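PDB 4N4P: acylneuraminate lyase from Mycoplasma synoviae, which belongs to the dihydrodipicolinate synthetase family of TIM-barrel proteins and assembles here as four copies of one chain. Local coordinates for residues E282-K285 and H286-I290; K236-H239 and T240-Y244; H122-Y125 and E126-K130; E177-M180 and S181-D185; L57-E60 and D61-V65. All coordinates share one frame; numbering follows the deposited sequence.

Interaction 1. Residues E282-K285 and H286-I290; sequences EIKK and HAEFI
Ile283 reaches along the helix with its CD1 methyl to CD2 of His286, 4.0 Å away, meeting the imidazole at a slant. The methyl gets there because CG1 swings anti to the backbone N of Ile283 (chi1 -162°), beside its carbonyl carbon, and a further turn at chi2 sets CD1 near the ring. One face of the ring carries Ile290, whose CG1 lies 3.9 Å above the imidazole plane, displaced toward the rim. His286 NE2 is held beyond the segments by Leu248 O, which probably restrains the rotation of the ring.

The α-helical backbone continues unbroken behind these side chains. Ala287 N donates to Ile283 O over 2.9 Å, and Phe289 N to Lys285 O over 2.8 Å. On the solvent side Glu288 lays the base of its side chain against the backbone, CG 3.3 Å from Lys284 O, and runs out extended. Lys285 runs alongside it and points the same way, with CG 4.0 Å from Glu288 OE1. The ammonium groups stay distant: Lys284 NZ is 5.4 Å from Glu288 OE2, so any attraction is probably long-range and screened.

Helix 280-294 thus carries Lys284, Lys285 and Glu288 on its outer side and turns Ile283, His286, Ala287 and Ile290 inward. Ile283, His286 and Ala287 lie on helix 253-263, while Phe289 and Ile290 touch helix 231-248.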
# COMPACT_ATOMS: atom_id res chain seq x y z
N GLU A 282 5.09 -1.23 -36.13
CA GLU A 282 4.80 -1.91 -34.87
C GLU A 282 3.40 -1.54 -34.33
O GLU A 282 2.60 -2.41 -33.96
CB GLU A 282 5.87 -1.58 -33.81
CG GLU A 282 5.67 -2.34 -32.50
CD GLU A 282 6.55 -1.86 -31.33
OE1 GLU A 282 7.52 -1.10 -31.55
OE2 GLU A 282 6.24 -2.22 -30.18
N ILE A 283 3.10 -0.25 -34.30
CA ILE A 283 1.83 0.18 -33.71
C ILE A 283 0.68 -0.12 -34.68
O ILE A 283 -0.45 -0.34 -34.26
CB ILE A 283 1.88 1.68 -33.24
CG1 ILE A 283 0.75 2.00 -32.23
CG2 ILE A 283 1.89 2.64 -34.46
CD1 ILE A 283 0.81 1.15 -30.94
N LYS A 284 0.97 -0.08 -36.00
CA LYS A 284 -0.05 -0.46 -37.00
C LYS A 284 -0.48 -1.91 -36.86
O LYS A 284 -1.68 -2.24 -36.94
CB LYS A 284 0.43 -0.20 -38.44
CG LYS A 284 -0.64 -0.49 -39.49
CD LYS A 284 -0.06 -0.73 -40.87
CE LYS A 284 -1.15 -1.12 -41.84
NZ LYS A 284 -1.91 0.08 -42.33
N LYS A 285 0.49 -2.80 -36.65
CA LYS A 285 0.15 -4.20 -36.49
C LYS A 285 -0.65 -4.46 -35.22
O LYS A 285 -1.54 -5.29 -35.20
CB LYS A 285 1.40 -5.07 -36.54
CG LYS A 285 2.04 -5.01 -37.93
CD LYS A 285 3.25 -5.93 -38.04
CE LYS A 285 3.86 -5.70 -39.42
NZ LYS A 285 5.16 -6.35 -39.48
N HIS A 286 -0.28 -3.75 -34.15
CA HIS A 286 -1.06 -3.74 -32.93
C HIS A 286 -2.50 -3.29 -33.23
O HIS A 286 -3.44 -3.94 -32.80
CB HIS A 286 -0.42 -2.83 -31.90
CG HIS A 286 -1.14 -2.83 -30.59
ND1 HIS A 286 -1.33 -3.97 -29.84
CD2 HIS A 286 -1.72 -1.82 -29.90
CE1 HIS A 286 -1.99 -3.67 -28.74
NE2 HIS A 286 -2.23 -2.37 -28.74
N ALA A 287 -2.66 -2.20 -33.98
CA ALA A 287 -4.00 -1.73 -34.34
C ALA A 287 -4.79 -2.75 -35.13
O ALA A 287 -5.96 -2.96 -34.85
CB ALA A 287 -3.94 -0.40 -35.08
N GLU A 288 -4.14 -3.41 -36.09
CA GLU A 288 -4.81 -4.47 -36.86
C GLU A 288 -5.18 -5.64 -35.99
O GLU A 288 -6.27 -6.14 -36.10
CB GLU A 288 -3.91 -5.01 -37.96
CG GLU A 288 -3.60 -4.00 -39.04
CD GLU A 288 -2.66 -4.62 -40.07
OE1 GLU A 288 -1.46 -4.75 -39.79
OE2 GLU A 288 -3.13 -5.01 -41.14
N PHE A 289 -4.25 -6.08 -35.14
CA PHE A 289 -4.51 -7.18 -34.18
C PHE A 289 -5.77 -6.91 -33.35
O PHE A 289 -6.69 -7.74 -33.30
CB PHE A 289 -3.28 -7.41 -33.27
CG PHE A 289 -3.57 -8.17 -31.99
CD1 PHE A 289 -3.98 -9.50 -32.02
CD2 PHE A 289 -3.38 -7.55 -30.75
CE1 PHE A 289 -4.28 -10.19 -30.83
CE2 PHE A 289 -3.64 -8.24 -29.55
CZ PHE A 289 -4.09 -9.57 -29.59
N ILE A 290 -5.82 -5.74 -32.71
CA ILE A 290 -7.03 -5.37 -31.93
C ILE A 290 -8.30 -5.33 -32.79
O ILE A 290 -9.35 -5.87 -32.40
CB ILE A 290 -6.85 -4.04 -31.21
CG1 ILE A 290 -5.65 -4.09 -30.23
CG2 ILE A 290 -8.22 -3.57 -30.49
CD1 ILE A 290 -5.79 -5.09 -29.05

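Interaction 2. Residues K236-H239 and T240-Y244; sequences KLTH and TYNDY
Lys236 O is gripped twice, by the backbone N of Thr240 at 3.0 Å and by water 2, which donates to it from 2.9 Å. The arrangement is an i to i+4 turn of helix 231-248, one of the helices that follow the last strand of the TIM barrel, with a hydrated threonine on its exposed side. Thr240 OG1 lies beside its own backbone N and anti to the carbonyl carbon (chi1 -61°), which turns the hydroxyl back over the preceding turn. There it meets both waters: water 1, 2.7 Å from Thr240 OG1, also accepts from Lys236 NZ, and water 2 closes the second bridge, to Lys236 O. The lysine ammonium is therefore tied to the helix surface through solvent.

On another side Thr238 and Asn242 lie side by side and point the same way, with Thr238 CG2 3.8 Å from Asn242 ND2. The amide is anchored further out by Glu194 O and by Glu177 of the second subunit. His239 ND1 bonds the same Glu177, and Asp243 pairs with Arg178 of that subunit, so this side of the helix is a subunit interface. The carboxylate of Asp243 folds back over its own helix, its CG 3.1 Å from His239 O, while its N donates to that oxygen. Toward helix 212-227, Tyr241 OH is held by Thr211 OG1, and Tyr244 CD2 lies 3.7 Å above the plane of the Tyr241 ring, over its centre.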
# COMPACT_ATOMS: atom_id res chain seq x y z
N LYS A 236 -20.14 -13.41 -20.55
CA LYS A 236 -19.33 -13.75 -21.71
C LYS A 236 -18.81 -12.49 -22.41
O LYS A 236 -17.63 -12.40 -22.72
CB LYS A 236 -20.15 -14.62 -22.68
CG LYS A 236 -19.43 -14.92 -24.01
CD LYS A 236 -20.31 -15.80 -24.94
CE LYS A 236 -19.85 -15.66 -26.41
NZ LYS A 236 -20.18 -14.26 -26.92
N LEU A 237 -19.70 -11.50 -22.61
CA LEU A 237 -19.31 -10.26 -23.30
C LEU A 237 -18.35 -9.40 -22.45
O LEU A 237 -17.52 -8.65 -23.00
CB LEU A 237 -20.55 -9.41 -23.67
CG LEU A 237 -21.47 -10.08 -24.71
CD1 LEU A 237 -22.80 -9.31 -24.69
CD2 LEU A 237 -20.87 -10.12 -26.12
N THR A 238 -18.48 -9.51 -21.13
CA THR A 238 -17.53 -8.84 -20.25
C THR A 238 -16.15 -9.52 -20.36
O THR A 238 -15.13 -8.83 -20.45
CB THR A 238 -18.01 -8.86 -18.79
OG1 THR A 238 -19.17 -8.01 -18.67
CG2 THR A 238 -16.89 -8.33 -17.83
N HIS A 239 -16.13 -10.85 -20.37
CA HIS A 239 -14.82 -11.55 -20.50
C HIS A 239 -14.15 -11.14 -21.80
O HIS A 239 -12.96 -10.83 -21.81
CB HIS A 239 -15.00 -13.07 -20.41
CG HIS A 239 -15.56 -13.52 -19.08
ND1 HIS A 239 -15.21 -12.92 -17.89
CD2 HIS A 239 -16.44 -14.50 -18.77
CE1 HIS A 239 -15.85 -13.51 -16.90
NE2 HIS A 239 -16.60 -14.48 -17.40
N THR A 240 -14.93 -11.07 -22.88
CA THR A 240 -14.40 -10.62 -24.16
C THR A 240 -13.91 -9.18 -24.09
O THR A 240 -12.80 -8.89 -24.52
CB THR A 240 -15.44 -10.78 -25.28
OG1 THR A 240 -15.75 -12.18 -25.38
CG2 THR A 240 -14.85 -10.31 -26.63
N TYR A 241 -14.74 -8.29 -23.56
CA TYR A 241 -14.37 -6.88 -23.43
C TYR A 241 -13.09 -6.70 -22.61
O TYR A 241 -12.21 -5.92 -22.94
CB TYR A 241 -15.52 -6.05 -22.82
CG TYR A 241 -15.38 -4.59 -23.16
CD1 TYR A 241 -15.82 -4.11 -24.41
CD2 TYR A 241 -14.73 -3.72 -22.29
CE1 TYR A 241 -15.64 -2.78 -24.75
CE2 TYR A 241 -14.54 -2.37 -22.62
CZ TYR A 241 -15.01 -1.92 -23.86
OH TYR A 241 -14.85 -0.61 -24.22
N ASN A 242 -12.98 -7.44 -21.53
CA ASN A 242 -11.80 -7.24 -20.67
C ASN A 242 -10.57 -7.87 -21.29
O ASN A 242 -9.48 -7.37 -21.09
CB ASN A 242 -12.08 -7.74 -19.26
CG ASN A 242 -13.04 -6.80 -18.50
OD1 ASN A 242 -13.51 -5.81 -19.07
ND2 ASN A 242 -13.32 -7.09 -17.23
N ASP A 243 -10.77 -8.92 -22.08
CA ASP A 243 -9.68 -9.46 -22.90
C ASP A 243 -9.18 -8.34 -23.81
O ASP A 243 -7.97 -8.10 -23.94
CB ASP A 243 -10.15 -10.64 -23.77
CG ASP A 243 -10.30 -11.93 -23.01
OD1 ASP A 243 -9.89 -12.04 -21.84
OD2 ASP A 243 -10.83 -12.86 -23.62
N TYR A 244 -10.14 -7.65 -24.43
CA TYR A 244 -9.86 -6.54 -25.34
C TYR A 244 -9.08 -5.43 -24.64
O TYR A 244 -8.08 -4.96 -25.16
CB TYR A 244 -11.16 -5.99 -25.95
CG TYR A 244 -11.17 -4.51 -26.26
CD1 TYR A 244 -10.40 -3.97 -27.31
CD2 TYR A 244 -11.99 -3.62 -25.51
CE1 TYR A 244 -10.43 -2.58 -27.60
CE2 TYR A 244 -12.05 -2.26 -25.80
CZ TYR A 244 -11.26 -1.74 -26.83
OH TYR A 244 -11.30 -0.39 -27.11
O HOH W 1 -18.14 -12.41 -26.66
O HOH W 2 -15.87 -14.50 -23.55

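Interaction 3. Residues H122-Y125 and E126-K130; sequences HHYY and EEISK
Residues 122-125 and 126-130 are successive turns of helix 118-131, tied by regular i to i+4 bonds: Glu126 N to His122 O at 2.9 Å, Glu127 N to His123 O, Ile128 N to Tyr124 O and Ser129 N to Tyr125 O.

Toward the barrel, Ile128 places its CD1 methyl over one face of the Tyr124 ring as a CH-pi contact, 3.9 Å from the centroid and 15° off the normal. CG1 of Ile128 stands anti to its carbonyl carbon (chi1 -55°), which sends the methyl back toward the preceding turn. Tyr124 CD1 in turn sits 3.8 Å above the centre of the Tyr125 ring. The hydroxyls are held by Ala108 O for Tyr125, at the end of strand 105-108, and by Ile109 O for Tyr124, just beyond it.

On the outer side, water 3 joins His123 ND1, 3.1 Å away, to Glu126 OE1, to which it donates at 2.6 Å. The Glu127 carboxylate stands at 74° to the His123 ring and forms a salt bridge with Lys273 of the third subunit.

The helix is thus two-sided: aromatic and aliphatic groups pack inward, while the carboxylates would tend to stabilise a protonated His123.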
# COMPACT_ATOMS: atom_id res chain seq x y z
N HIS A 122 -12.00 21.30 -1.49
CA HIS A 122 -13.34 21.89 -1.40
C HIS A 122 -13.33 23.32 -1.96
O HIS A 122 -14.18 23.69 -2.77
CB HIS A 122 -13.83 21.89 0.05
CG HIS A 122 -15.24 22.37 0.22
ND1 HIS A 122 -16.30 21.52 0.47
CD2 HIS A 122 -15.77 23.62 0.15
CE1 HIS A 122 -17.41 22.22 0.56
NE2 HIS A 122 -17.12 23.49 0.36
N HIS A 123 -12.34 24.10 -1.55
CA HIS A 123 -12.23 25.50 -1.96
C HIS A 123 -11.97 25.63 -3.46
O HIS A 123 -12.48 26.54 -4.12
CB HIS A 123 -11.12 26.23 -1.16
CG HIS A 123 -11.09 27.71 -1.40
ND1 HIS A 123 -11.84 28.59 -0.66
CD2 HIS A 123 -10.44 28.45 -2.33
CE1 HIS A 123 -11.63 29.82 -1.10
NE2 HIS A 123 -10.78 29.76 -2.12
N TYR A 124 -11.18 24.69 -4.00
CA TYR A 124 -10.92 24.61 -5.43
C TYR A 124 -12.22 24.41 -6.20
O TYR A 124 -12.51 25.15 -7.11
CB TYR A 124 -9.95 23.47 -5.65
CG TYR A 124 -9.80 22.86 -7.03
CD1 TYR A 124 -10.48 21.68 -7.37
CD2 TYR A 124 -8.89 23.40 -7.95
CE1 TYR A 124 -10.29 21.07 -8.63
CE2 TYR A 124 -8.69 22.81 -9.19
CZ TYR A 124 -9.37 21.64 -9.53
OH TYR A 124 -9.12 21.08 -10.77
N TYR A 125 -13.05 23.46 -5.77
CA TYR A 125 -14.32 23.27 -6.49
C TYR A 125 -15.28 24.46 -6.31
O TYR A 125 -15.96 24.88 -7.27
CB TYR A 125 -14.96 21.96 -6.06
CG TYR A 125 -14.31 20.77 -6.72
CD1 TYR A 125 -14.42 20.55 -8.10
CD2 TYR A 125 -13.62 19.84 -5.96
CE1 TYR A 125 -13.83 19.43 -8.71
CE2 TYR A 125 -13.03 18.72 -6.54
CZ TYR A 125 -13.14 18.52 -7.91
OH TYR A 125 -12.57 17.40 -8.46
N GLU A 126 -15.28 25.03 -5.11
CA GLU A 126 -16.04 26.27 -4.86
C GLU A 126 -15.66 27.39 -5.84
O GLU A 126 -16.51 28.01 -6.44
CB GLU A 126 -15.79 26.76 -3.43
CG GLU A 126 -16.53 26.03 -2.37
CD GLU A 126 -16.44 26.76 -1.06
OE1 GLU A 126 -15.45 26.56 -0.32
OE2 GLU A 126 -17.37 27.53 -0.76
N GLU A 127 -14.37 27.65 -5.98
CA GLU A 127 -13.92 28.69 -6.90
C GLU A 127 -14.38 28.41 -8.35
O GLU A 127 -14.82 29.31 -9.04
CB GLU A 127 -12.41 28.85 -6.84
CG GLU A 127 -11.90 29.47 -5.57
CD GLU A 127 -10.55 30.14 -5.79
OE1 GLU A 127 -9.61 29.82 -5.04
OE2 GLU A 127 -10.44 30.97 -6.71
N ILE A 128 -14.26 27.16 -8.81
CA ILE A 128 -14.68 26.85 -10.19
C ILE A 128 -16.19 27.09 -10.35
O ILE A 128 -16.64 27.61 -11.36
CB ILE A 128 -14.32 25.40 -10.63
CG1 ILE A 128 -12.82 25.14 -10.44
CG2 ILE A 128 -14.74 25.17 -12.12
CD1 ILE A 128 -12.43 23.63 -10.50
N SER A 129 -16.96 26.75 -9.33
CA SER A 129 -18.43 26.88 -9.38
C SER A 129 -18.91 28.31 -9.58
O SER A 129 -19.93 28.54 -10.21
CB SER A 129 -19.05 26.33 -8.10
OG SER A 129 -18.84 27.22 -7.01
N LYS A 130 -18.18 29.28 -9.04
CA LYS A 130 -18.57 30.68 -9.18
C LYS A 130 -18.42 31.21 -10.60
O LYS A 130 -19.02 32.22 -10.95
CB LYS A 130 -17.77 31.55 -8.22
CG LYS A 130 -18.44 31.84 -6.89
CD LYS A 130 -18.21 30.77 -5.87
CE LYS A 130 -18.22 31.36 -4.46
NZ LYS A 130 -18.05 30.26 -3.46
O HOH W 3 -13.52 26.91 1.37

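Interaction 4. Residues E177-M180 and S181-D185; sequences ERLM and SKYPD
Ser181 is wrapped by the turn before it: its N donates to Glu177 O at 2.9 Å and its CB packs 3.6 Å from Arg178 O. OG, anti to the backbone N (chi1 -177°), lies 4.0 Å from Arg178 NH2, too far for a direct bond. That guanidinium is engaged with its neighbour Glu177, which it grips side-on: NE reaches OE1, and Arg178 NH2 meets Glu177 OE2 at 2.8 Å, in the guanidinium plane and on the syn lone pair, with an almost straight N-H...O angle of 178°. The two-pronged grip holds both charged groups in place. Both also serve the second subunit, where His239 takes Glu177 and Asp243 takes Arg178.

Leu179 meets the end of the helix with both its carbonyl and its side chain. Tyr183 N donates to Leu179 O at 2.8 Å, although Tyr183 has already left helical backbone angles. The phenol ring turns back toward the leucine, which it crosses at a slant, with Leu179 CD2 3.8 Å from Tyr183 CE2. Lys182 CG lies 3.5 Å above one face of this ring, near its rim, and Thr151 O holds the phenol hydroxyl.

Met180, folded at chi2 and chi3, packs its side chain on Phe188 and on His239 of the second subunit; to the following turn it offers CB.

The contact ends helix 173-182 of the beta-alpha-beta unit between strands 163-168 and 187-190. Leu179, Met180 and Tyr183 rest on Phe188 of strand 187-190, and Leu179 and Tyr183 also pack on helix 151-158.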
# COMPACT_ATOMS: atom_id res chain seq x y z
N GLU A 177 -20.85 1.65 -4.37
CA GLU A 177 -22.15 1.19 -3.91
C GLU A 177 -22.65 2.13 -2.81
O GLU A 177 -23.81 2.53 -2.80
CB GLU A 177 -22.07 -0.26 -3.41
CG GLU A 177 -23.39 -0.79 -2.84
CD GLU A 177 -23.56 -0.45 -1.37
OE1 GLU A 177 -22.56 -0.41 -0.63
OE2 GLU A 177 -24.71 -0.22 -0.94
N ARG A 178 -21.75 2.50 -1.89
CA ARG A 178 -22.09 3.40 -0.79
C ARG A 178 -22.54 4.77 -1.29
O ARG A 178 -23.48 5.36 -0.73
CB ARG A 178 -20.91 3.57 0.17
CG ARG A 178 -20.45 2.30 0.91
CD ARG A 178 -21.41 1.91 2.06
NE ARG A 178 -22.65 1.28 1.58
CZ ARG A 178 -23.75 1.11 2.31
NH1 ARG A 178 -23.79 1.51 3.59
NH2 ARG A 178 -24.82 0.56 1.76
N LEU A 179 -21.85 5.30 -2.31
CA LEU A 179 -22.24 6.58 -2.91
C LEU A 179 -23.62 6.51 -3.53
O LEU A 179 -24.44 7.42 -3.35
CB LEU A 179 -21.24 7.00 -4.00
CG LEU A 179 -19.90 7.47 -3.43
CD1 LEU A 179 -18.83 7.66 -4.56
CD2 LEU A 179 -20.11 8.76 -2.60
N MET A 180 -23.88 5.41 -4.25
CA MET A 180 -25.16 5.23 -4.90
C MET A 180 -26.28 5.14 -3.87
O MET A 180 -27.38 5.65 -4.10
CB MET A 180 -25.14 3.99 -5.80
CG MET A 180 -24.25 4.15 -7.04
SD MET A 180 -24.74 5.47 -8.16
CE MET A 180 -26.19 4.75 -8.90
N SER A 181 -26.00 4.50 -2.74
CA SER A 181 -26.99 4.38 -1.67
C SER A 181 -27.29 5.76 -1.07
O SER A 181 -28.46 6.11 -0.87
CB SER A 181 -26.48 3.43 -0.57
OG SER A 181 -27.49 3.27 0.42
N LYS A 182 -26.25 6.54 -0.83
CA LYS A 182 -26.38 7.80 -0.06
C LYS A 182 -26.89 8.96 -0.92
O LYS A 182 -27.59 9.86 -0.42
CB LYS A 182 -25.08 8.13 0.67
CG LYS A 182 -25.13 9.38 1.56
CD LYS A 182 -25.81 9.12 2.92
CE LYS A 182 -25.65 10.32 3.85
NZ LYS A 182 -26.50 10.19 5.08
N TYR A 183 -26.55 8.93 -2.21
CA TYR A 183 -26.80 10.09 -3.08
C TYR A 183 -27.62 9.73 -4.33
O TYR A 183 -27.15 9.89 -5.45
CB TYR A 183 -25.47 10.78 -3.46
CG TYR A 183 -24.64 11.17 -2.25
CD1 TYR A 183 -24.98 12.29 -1.46
CD2 TYR A 183 -23.53 10.41 -1.87
CE1 TYR A 183 -24.23 12.62 -0.32
CE2 TYR A 183 -22.78 10.74 -0.76
CZ TYR A 183 -23.13 11.84 0.01
OH TYR A 183 -22.37 12.14 1.12
N PRO A 184 -28.86 9.27 -4.14
CA PRO A 184 -29.65 8.81 -5.29
C PRO A 184 -29.99 9.91 -6.30
O PRO A 184 -30.26 9.60 -7.46
CB PRO A 184 -30.94 8.27 -4.64
CG PRO A 184 -31.04 9.02 -3.33
CD PRO A 184 -29.61 9.17 -2.87
N ASP A 185 -29.97 11.17 -5.89
CA ASP A 185 -30.26 12.25 -6.85
C ASP A 185 -29.02 12.97 -7.37
O ASP A 185 -29.10 14.06 -7.97
CB ASP A 185 -31.29 13.24 -6.28
CG ASP A 185 -32.12 13.95 -7.39
OD1 ASP A 185 -32.88 14.88 -7.03
OD2 ASP A 185 -32.02 13.58 -8.60

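Interaction 5. Residues L57-E60 and D61-V65; sequences LSFE and DKKEV
Ser58 and Asp61 cap the start of helix 59-73 with a reciprocal pair of hydrogen bonds, a capping box. Asp61 N donates to Ser58 OG at 3.0 Å, and Ser58 N returns a bond to Asp61 OD2 at 3.1 Å, meeting it from above the carboxylate plane. The serine hydroxyl can turn onto the helix because OG sits between its backbone N and carbonyl carbon (chi1 70°). Asp61 OD2 has a second partner, a salt bridge to Arg272. Regular helical bonding begins at once, with Lys62 N on Ser58 O.

The charged contact within the segments is a salt bridge between residues three apart at the helix start: Lys63 NZ donates to Glu60 OE2 at 3.1 Å, again from above the carboxylate plane.

Nonpolar contacts come from the lysine stems and Leu57. Lys63 lays its CD over one face of the Phe59 ring as a CH-pi contact, 4.3 Å from the centroid and 14° off the normal, and its CE comes within 3.5 Å of Phe59 CZ. Leu57 lies ahead of the cap, its CD2 3.6 Å from Asp61 CB and its CB 3.7 Å from Lys62 CG.

The chemistry suits a helix start: Asp61 would probably interact favourably with the helix dipole, its charge being probably partly balanced by Arg272. Lys63 does two jobs, its stem covering an aromatic ring while its ammonium reaches a carboxylate.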
# COMPACT_ATOMS: atom_id res chain seq x y z
N LEU A 57 -1.50 19.83 -23.06
CA LEU A 57 -2.10 20.93 -23.82
C LEU A 57 -1.79 22.29 -23.23
O LEU A 57 -1.90 22.46 -22.02
CB LEU A 57 -3.64 20.80 -23.82
CG LEU A 57 -4.20 19.59 -24.56
CD1 LEU A 57 -5.72 19.50 -24.37
CD2 LEU A 57 -3.83 19.76 -26.03
N SER A 58 -1.48 23.28 -24.07
CA SER A 58 -1.43 24.67 -23.60
C SER A 58 -2.86 25.14 -23.32
O SER A 58 -3.84 24.51 -23.79
CB SER A 58 -0.77 25.58 -24.63
OG SER A 58 -1.60 25.75 -25.77
N PHE A 59 -2.97 26.22 -22.57
CA PHE A 59 -4.26 26.85 -22.31
C PHE A 59 -4.98 27.17 -23.62
O PHE A 59 -6.17 26.88 -23.76
CB PHE A 59 -4.03 28.11 -21.49
CG PHE A 59 -5.29 28.88 -21.17
CD1 PHE A 59 -6.41 28.24 -20.63
CD2 PHE A 59 -5.34 30.24 -21.39
CE1 PHE A 59 -7.55 28.97 -20.33
CE2 PHE A 59 -6.48 30.98 -21.09
CZ PHE A 59 -7.59 30.34 -20.56
N GLU A 60 -4.25 27.74 -24.57
CA GLU A 60 -4.80 28.04 -25.89
C GLU A 60 -5.23 26.78 -26.66
O GLU A 60 -6.26 26.81 -27.36
CB GLU A 60 -3.80 28.88 -26.70
CG GLU A 60 -3.67 30.32 -26.16
CD GLU A 60 -4.94 31.15 -26.31
OE1 GLU A 60 -5.60 31.04 -27.38
OE2 GLU A 60 -5.28 31.92 -25.38
N ASP A 61 -4.48 25.69 -26.53
CA ASP A 61 -4.85 24.41 -27.15
C ASP A 61 -6.21 23.93 -26.58
O ASP A 61 -7.06 23.43 -27.32
CB ASP A 61 -3.82 23.29 -26.86
CG ASP A 61 -2.49 23.42 -27.62
OD1 ASP A 61 -2.39 24.03 -28.72
OD2 ASP A 61 -1.52 22.80 -27.10
N LYS A 62 -6.37 24.04 -25.25
CA LYS A 62 -7.59 23.59 -24.56
C LYS A 62 -8.82 24.32 -25.08
O LYS A 62 -9.84 23.71 -25.42
CB LYS A 62 -7.47 23.75 -23.05
CG LYS A 62 -6.42 22.82 -22.42
CD LYS A 62 -6.18 23.18 -20.97
CE LYS A 62 -4.92 22.52 -20.43
NZ LYS A 62 -4.79 22.73 -18.95
N LYS A 63 -8.71 25.64 -25.19
CA LYS A 63 -9.80 26.44 -25.74
C LYS A 63 -10.10 26.05 -27.17
O LYS A 63 -11.26 25.99 -27.55
CB LYS A 63 -9.42 27.92 -25.73
CG LYS A 63 -9.31 28.54 -24.38
CD LYS A 63 -8.47 29.81 -24.60
CE LYS A 63 -8.90 30.90 -23.71
NZ LYS A 63 -8.06 32.12 -24.01
N GLU A 64 -9.05 25.83 -27.98
CA GLU A 64 -9.23 25.47 -29.37
C GLU A 64 -9.92 24.11 -29.47
O GLU A 64 -10.83 23.94 -30.26
CB GLU A 64 -7.89 25.49 -30.14
CG GLU A 64 -7.99 25.29 -31.64
CD GLU A 64 -8.81 26.36 -32.40
OE1 GLU A 64 -9.00 27.50 -31.91
OE2 GLU A 64 -9.27 26.02 -33.50
N VAL A 65 -9.47 23.14 -28.67
CA VAL A 65 -10.11 21.80 -28.71
C VAL A 65 -11.59 21.90 -28.36
O VAL A 65 -12.44 21.28 -29.02
CB VAL A 65 -9.40 20.77 -27.81
CG1 VAL A 65 -10.17 19.43 -27.77
CG2 VAL A 65 -7.98 20.52 -28.36

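All five contacts are local, lying along or at the ends of helices outside the strands of one TIM barrel. Interactions 1 and 2 meet directly, Ile290 CG2 lying 3.8 Å from Tyr244 CE1 where helix 280-294 packs on helix 231-248. Interactions 2 and 4, with centres about 27 Å apart in one chain, both face the second subunit, where residues of one meet residues of the other across the interface. Interaction 3 reaches the third subunit instead. Interactions 3 and 5 approach to about 9 Å between nearest atoms, with helix 88-100 touching both. Interactions 1 and 3, with centres about 43 Å apart, lie on opposite sides of the chain's centre.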